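PDB 6EVS: N-deoxyribosyltransferase from Bacillus psychrosaccharolyticus, which catalyses the transfer of the 2'-deoxyribosyl group from one nucleoside to another nucleobase and serves as a biocatalyst for making modified nucleosides. Local coordinates for the interface of chains A and B. Numbering follows the deposited sequence. Chains: chain A/B, N-deoxyribosyltransferase.

Contacts 1 and 2 are two patches of one two-fold symmetric interface between chains A and B, with the centres of their C-alpha atoms about 15 Å apart. They share B:Thr80, at the start of helix 80-92, although it is poorly ordered and touches chain A only slightly in contact 2. Contact 2 is the centre, where the helices beginning at residue 80 of the two chains pack face to face; contact 1 lies further out, where helix 49-65 of chain B reaches the 106-111 segment of chain A. An apolar middle is thus flanked by a polar clasp, a combination that would fix how the two subunits are oriented in the hexameric assembly.

Contact 1: the interface of chains A and B. Residues chain A 106-108, 111, 137; chain B 51-52, 80.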
loop_
_atom_site.group_PDB
_atom_site.type_symbol
_atom_site.label_atom_id
_atom_site.label_comp_id
_atom_site.label_asym_id
_atom_site.label_seq_id
_atom_site.Cartn_x
_atom_site.Cartn_y
_atom_site.Cartn_z
ATOM N N ILE A 106 2.110 18.830 -20.741
ATOM C CA ILE A 106 1.430 17.699 -20.128
ATOM C C ILE A 106 0.908 18.106 -18.749
ATOM O O ILE A 106 1.531 18.906 -18.045
ATOM C CB ILE A 106 2.390 16.487 -20.049
ATOM C CG1 ILE A 106 2.813 16.072 -21.462
ATOM C CG2 ILE A 106 1.762 15.311 -19.276
ATOM C CD1 ILE A 106 3.903 15.026 -21.504
ATOM N N ASN A 107 -0.260 17.561 -18.383
ATOM C CA ASN A 107 -0.875 17.810 -17.082
ATOM C C ASN A 107 0.140 17.610 -15.964
ATOM O O ASN A 107 0.947 16.681 -16.019
ATOM C CB ASN A 107 -2.061 16.856 -16.887
ATOM C CG ASN A 107 -2.874 17.171 -15.645
ATOM O OD1 ASN A 107 -2.478 16.825 -14.532
ATOM N ND2 ASN A 107 -4.017 17.832 -15.830
ATOM N N LEU A 108 0.094 18.483 -14.944
ATOM C CA LEU A 108 1.099 18.417 -13.882
ATOM C C LEU A 108 0.923 17.207 -12.963
ATOM O O LEU A 108 1.871 16.836 -12.254
ATOM C CB LEU A 108 1.107 19.705 -13.044
ATOM C CG LEU A 108 -0.062 20.174 -12.174
ATOM C CD1 LEU A 108 -0.032 19.509 -10.785
ATOM C CD2 LEU A 108 -0.005 21.697 -12.036
ATOM N N THR A 111 3.276 14.940 -15.084
ATOM C CA THR A 111 4.681 15.353 -15.114
ATOM C C THR A 111 5.330 15.304 -13.738
ATOM O O THR A 111 6.540 15.065 -13.635
ATOM C CB THR A 111 4.827 16.761 -15.689
ATOM O OG1 THR A 111 4.330 17.712 -14.742
ATOM C CG2 THR A 111 4.049 16.886 -16.973
ATOM N N TYR A 137 10.909 15.908 -16.288
ATOM C CA TYR A 137 10.249 16.796 -17.232
ATOM C C TYR A 137 10.567 18.246 -16.877
ATOM O O TYR A 137 10.243 18.705 -15.777
ATOM C CB TYR A 137 8.748 16.539 -17.175
ATOM C CG TYR A 137 7.848 17.463 -17.993
ATOM C CD1 TYR A 137 7.420 17.095 -19.262
ATOM C CD2 TYR A 137 7.352 18.642 -17.454
ATOM C CE1 TYR A 137 6.569 17.892 -19.980
ATOM C CE2 TYR A 137 6.503 19.451 -18.171
ATOM C CZ TYR A 137 6.114 19.068 -19.436
ATOM O OH TYR A 137 5.263 19.862 -20.168
ATOM N N TRP B 51 5.680 25.899 -7.783
ATOM C CA TRP B 51 4.219 25.871 -7.805
ATOM C C TRP B 51 3.691 24.525 -8.285
ATOM O O TRP B 51 2.773 23.962 -7.677
ATOM C CB TRP B 51 3.699 27.006 -8.689
ATOM C CG TRP B 51 2.232 27.024 -8.852
ATOM C CD1 TRP B 51 1.319 27.603 -8.019
ATOM C CD2 TRP B 51 1.486 26.459 -9.937
ATOM N NE1 TRP B 51 0.051 27.440 -8.523
ATOM C CE2 TRP B 51 0.125 26.737 -9.698
ATOM C CE3 TRP B 51 1.840 25.748 -11.092
ATOM C CZ2 TRP B 51 -0.885 26.323 -10.568
ATOM C CZ3 TRP B 51 0.836 25.352 -11.964
ATOM C CH2 TRP B 51 -0.508 25.633 -11.690
ATOM N N ARG B 52 4.255 23.994 -9.378
ATOM C CA ARG B 52 3.818 22.689 -9.875
ATOM C C ARG B 52 3.989 21.626 -8.811
ATOM O O ARG B 52 3.133 20.745 -8.648
ATOM C CB ARG B 52 4.602 22.285 -11.126
ATOM C CG ARG B 52 4.227 23.049 -12.398
ATOM C CD ARG B 52 5.080 22.607 -13.592
ATOM N NE ARG B 52 4.556 21.419 -14.276
ATOM C CZ ARG B 52 3.577 21.436 -15.186
ATOM N NH1 ARG B 52 2.994 22.582 -15.525
ATOM N NH2 ARG B 52 3.170 20.307 -15.760
ATOM N N THR B 80 -7.274 14.121 -18.459
ATOM C CA THR B 80 -6.054 13.359 -18.183
ATOM C C THR B 80 -5.625 13.488 -16.716
ATOM O O THR B 80 -5.173 12.504 -16.104
ATOM C CB THR B 80 -4.951 13.793 -19.165
ATOM O OG1 THR B 80 -4.012 12.734 -19.362
ATOM C CG2 THR B 80 -4.215 14.982 -18.671
HETATM O O HOH W 1 6.442 19.347 -13.079
#
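B:Arg52, on helix 49-65 of one subunit, reaches over to the segment 106-111 of the other and ends in a polar clasp. Its chain leaves with CG anti to the carbonyl carbon and runs extended at chi2; the bend at chi3 (85°) brings its end to chain A, and the last torsion sets the guanidinium plane so that both acceptors lie close to it. There NH2 is gripped twice: it donates to A:Thr111 OG1 at 3.0 Å, nearly straight at 172°, and to the backbone carbonyl A:Ile106 O at 3.1 Å, approached almost along the C=O axis but with a more bent N-H. Together they fix the rotation of the group. Arginine suits this place because its planar, several-fold donor can serve a hydroxyl and a carbonyl at once.

The dense part of the contact is where A:Leu108 packs between B:Arg52 and B:Trp51. Its CB sits over one guanidinium face, 3.4 Å above the plane and toward the rim. CG occupies the crowded position between backbone N and carbonyl carbon (chi1 65°), and the branch continues to CD2, which meets B:Trp51 CZ3 at 3.8 Å, the two side chains crossing at about a right angle. A branched aliphatic residue can thus cover a guanidinium with its stem and touch an indole with its tip. In a separate close touch, A:Asn107 and B:Thr80 slide past each other in opposite directions, with A:Asn107 CB 3.4 Å from the methyl B:Thr80 CG2.

Threonine suits position 111 by having two different branches: the hydroxyl takes the arginine N-H, while CG2 stands over the centre of the A:Tyr137 ring, which probably helps hold the threonine in place. The looser, hydrated side is along the NE edge. Water 1 pairs with A:Thr111 OG1 and lies in the guanidinium plane, 3.0 Å from B:Arg52 NE.

Contact 2: the interface of chains A and B. Residues chain A 80, 83-84, 86-88; chain B 80, 83-84, 86-88, 109-110, 113.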
loop_
_atom_site.group_PDB
_atom_site.type_symbol
_atom_site.label_atom_id
_atom_site.label_comp_id
_atom_site.label_asym_id
_atom_site.label_seq_id
_atom_site.Cartn_x
_atom_site.Cartn_y
_atom_site.Cartn_z
ATOM N N THR A 80 -7.279 8.582 -21.638
ATOM C CA THR A 80 -7.972 8.431 -20.358
ATOM C C THR A 80 -7.505 7.179 -19.614
ATOM O O THR A 80 -7.074 7.247 -18.450
ATOM C CB THR A 80 -9.484 8.403 -20.623
ATOM O OG1 THR A 80 -9.803 9.444 -21.554
ATOM C CG2 THR A 80 -10.260 8.658 -19.364
ATOM N N ALA A 83 -3.775 7.470 -18.729
ATOM C CA ALA A 83 -3.580 8.348 -17.575
ATOM C C ALA A 83 -3.966 7.646 -16.271
ATOM O O ALA A 83 -3.258 7.761 -15.259
ATOM C CB ALA A 83 -4.397 9.632 -17.761
ATOM N N TRP A 84 -5.075 6.897 -16.293
ATOM C CA TRP A 84 -5.487 6.086 -15.140
ATOM C C TRP A 84 -4.399 5.088 -14.758
ATOM O O TRP A 84 -4.057 4.928 -13.570
ATOM C CB TRP A 84 -6.817 5.379 -15.487
ATOM C CG TRP A 84 -7.498 4.640 -14.345
ATOM C CD1 TRP A 84 -8.563 5.077 -13.601
ATOM C CD2 TRP A 84 -7.153 3.346 -13.829
ATOM N NE1 TRP A 84 -8.885 4.141 -12.637
ATOM C CE2 TRP A 84 -8.049 3.064 -12.765
ATOM C CE3 TRP A 84 -6.189 2.391 -14.170
ATOM C CZ2 TRP A 84 -8.008 1.860 -12.036
ATOM C CZ3 TRP A 84 -6.135 1.187 -13.416
ATOM C CH2 TRP A 84 -7.040 0.948 -12.367
ATOM N N LEU A 86 -1.191 5.297 -15.314
ATOM C CA LEU A 86 -0.018 5.944 -14.706
ATOM C C LEU A 86 -0.295 6.365 -13.267
ATOM O O LEU A 86 0.593 6.277 -12.416
ATOM C CB LEU A 86 0.431 7.158 -15.537
ATOM C CG LEU A 86 0.811 6.857 -16.985
ATOM C CD1 LEU A 86 0.912 8.171 -17.768
ATOM C CD2 LEU A 86 2.131 6.091 -17.048
ATOM N N GLY A 87 -1.514 6.822 -12.966
ATOM C CA GLY A 87 -1.845 7.128 -11.579
ATOM C C GLY A 87 -1.815 5.890 -10.688
ATOM O O GLY A 87 -1.242 5.900 -9.595
ATOM N N ALA A 88 -2.429 4.793 -11.150
ATOM C CA ALA A 88 -2.317 3.541 -10.408
ATOM C C ALA A 88 -0.858 3.133 -10.228
ATOM O O ALA A 88 -0.431 2.773 -9.119
ATOM C CB ALA A 88 -3.105 2.437 -11.121
ATOM N N THR B 80 -7.274 14.121 -18.459
ATOM C CA THR B 80 -6.054 13.359 -18.183
ATOM C C THR B 80 -5.625 13.488 -16.716
ATOM O O THR B 80 -5.173 12.504 -16.104
ATOM C CB THR B 80 -4.951 13.793 -19.165
ATOM O OG1 THR B 80 -4.012 12.734 -19.362
ATOM C CG2 THR B 80 -4.215 14.982 -18.671
ATOM N N ALA B 83 -8.348 11.527 -14.780
ATOM C CA ALA B 83 -8.121 10.093 -14.938
ATOM C C ALA B 83 -6.993 9.606 -14.024
ATOM O O ALA B 83 -7.128 8.590 -13.336
ATOM C CB ALA B 83 -7.818 9.775 -16.408
ATOM N N TRP B 84 -5.863 10.315 -14.023
ATOM C CA TRP B 84 -4.746 10.000 -13.129
ATOM C C TRP B 84 -5.200 9.919 -11.673
ATOM O O TRP B 84 -4.846 8.977 -10.946
ATOM C CB TRP B 84 -3.650 11.074 -13.301
ATOM C CG TRP B 84 -2.319 10.723 -12.621
ATOM C CD1 TRP B 84 -1.204 10.193 -13.217
ATOM C CD2 TRP B 84 -1.982 10.912 -11.244
ATOM N NE1 TRP B 84 -0.203 10.021 -12.288
ATOM C CE2 TRP B 84 -0.654 10.453 -11.068
ATOM C CE3 TRP B 84 -2.673 11.412 -10.140
ATOM C CZ2 TRP B 84 -0.007 10.475 -9.833
ATOM C CZ3 TRP B 84 -2.027 11.420 -8.898
ATOM C CH2 TRP B 84 -0.707 10.966 -8.764
ATOM N N LEU B 86 -8.178 9.390 -10.516
ATOM C CA LEU B 86 -9.067 8.248 -10.269
ATOM C C LEU B 86 -8.274 6.952 -10.132
ATOM O O LEU B 86 -8.587 6.106 -9.278
ATOM C CB LEU B 86 -10.105 8.116 -11.405
ATOM C CG LEU B 86 -11.048 9.294 -11.662
ATOM C CD1 LEU B 86 -12.063 8.943 -12.767
ATOM C CD2 LEU B 86 -11.782 9.672 -10.388
ATOM N N GLY B 87 -7.285 6.750 -11.006
ATOM C CA GLY B 87 -6.408 5.595 -10.871
ATOM C C GLY B 87 -5.654 5.577 -9.549
ATOM O O GLY B 87 -5.601 4.555 -8.859
ATOM N N ALA B 88 -5.050 6.709 -9.177
ATOM C CA ALA B 88 -4.420 6.783 -7.857
ATOM C C ALA B 88 -5.416 6.460 -6.745
ATOM O O ALA B 88 -5.095 5.720 -5.807
ATOM C CB ALA B 88 -3.823 8.181 -7.639
ATOM N N MET B 109 -10.961 1.006 -17.871
ATOM C CA MET B 109 -10.254 1.049 -16.594
ATOM C C MET B 109 -10.972 1.937 -15.589
ATOM O O MET B 109 -10.924 1.675 -14.381
ATOM C CB MET B 109 -8.808 1.524 -16.782
ATOM C CG MET B 109 -8.057 0.791 -17.883
ATOM S SD MET B 109 -8.033 -1.000 -17.648
ATOM C CE MET B 109 -6.726 -1.164 -16.416
ATOM N N ILE B 110 -11.642 2.986 -16.060
ATOM C CA ILE B 110 -12.356 3.877 -15.153
ATOM C C ILE B 110 -13.656 3.241 -14.690
ATOM O O ILE B 110 -13.932 3.157 -13.490
ATOM C CB ILE B 110 -12.607 5.234 -15.837
ATOM C CG1 ILE B 110 -11.327 6.069 -15.857
ATOM C CG2 ILE B 110 -13.726 5.997 -15.138
ATOM C CD1 ILE B 110 -11.555 7.460 -16.405
ATOM N N SER B 113 -13.436 0.401 -12.278
ATOM C CA SER B 113 -12.876 0.728 -10.975
ATOM C C SER B 113 -13.851 1.490 -10.091
ATOM O O SER B 113 -13.608 1.606 -8.887
ATOM C CB SER B 113 -11.580 1.534 -11.152
ATOM O OG SER B 113 -11.814 2.790 -11.750
#
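This is a helix-to-helix homodimer interface, the apolar centre of the two-fold pairing of chains A and B, and it joins two subunits of the hexameric assembly. Helix 80-91 of chain A packs against helix 80-92 of chain B, and small residues let their backbones come close. The methyls of A:Ala83 and B:Ala83 meet tip to tip, CB to CB at 3.7 Å.

Each helix also lays a tryptophan over the other's glycine. A:Trp84 has CG anti to its backbone N (chi1 -172°) with the ring turned across (chi2 101°), so that B:Gly87 CA stands over the face of the five-membered ring, 3.4 Å from its centroid, in a CH-pi contact. B:Trp84 mirrors this glycine contact over A:Gly87. Glycine suits the place because, without a side chain, its backbone can lie directly against an indole.

The opposite face of A:Trp84 rests on helix 108-113 of chain B. The carbonyl B:Met109 O lies 3.5 Å above the ring plane, near the rim, while the unbranched methionine chain, able to bend over a flat ring, crosses the indole with CB near CE3 and the terminal methyl CE reaching CZ3. Beside them A:Thr80 CG2 presses on B:Ile110 CD1 at 3.4 Å, a tight fit.

B:Ser113 caps this edge. Its hydroxyl OG can donate to B:Ile110 O (2.8 Å), from above the carbonyl plane, or to B:Met109 O (3.0 Å), on a lone pair, or share its hydrogen between them. Both carbonyls keep OG where A:Trp84 NE1 makes a weak, bent hydrogen bond to it. The sandwiched indole of A:Trp84 probably helps to keep the subunits in register, stabilising the oligomer in which the transferase works.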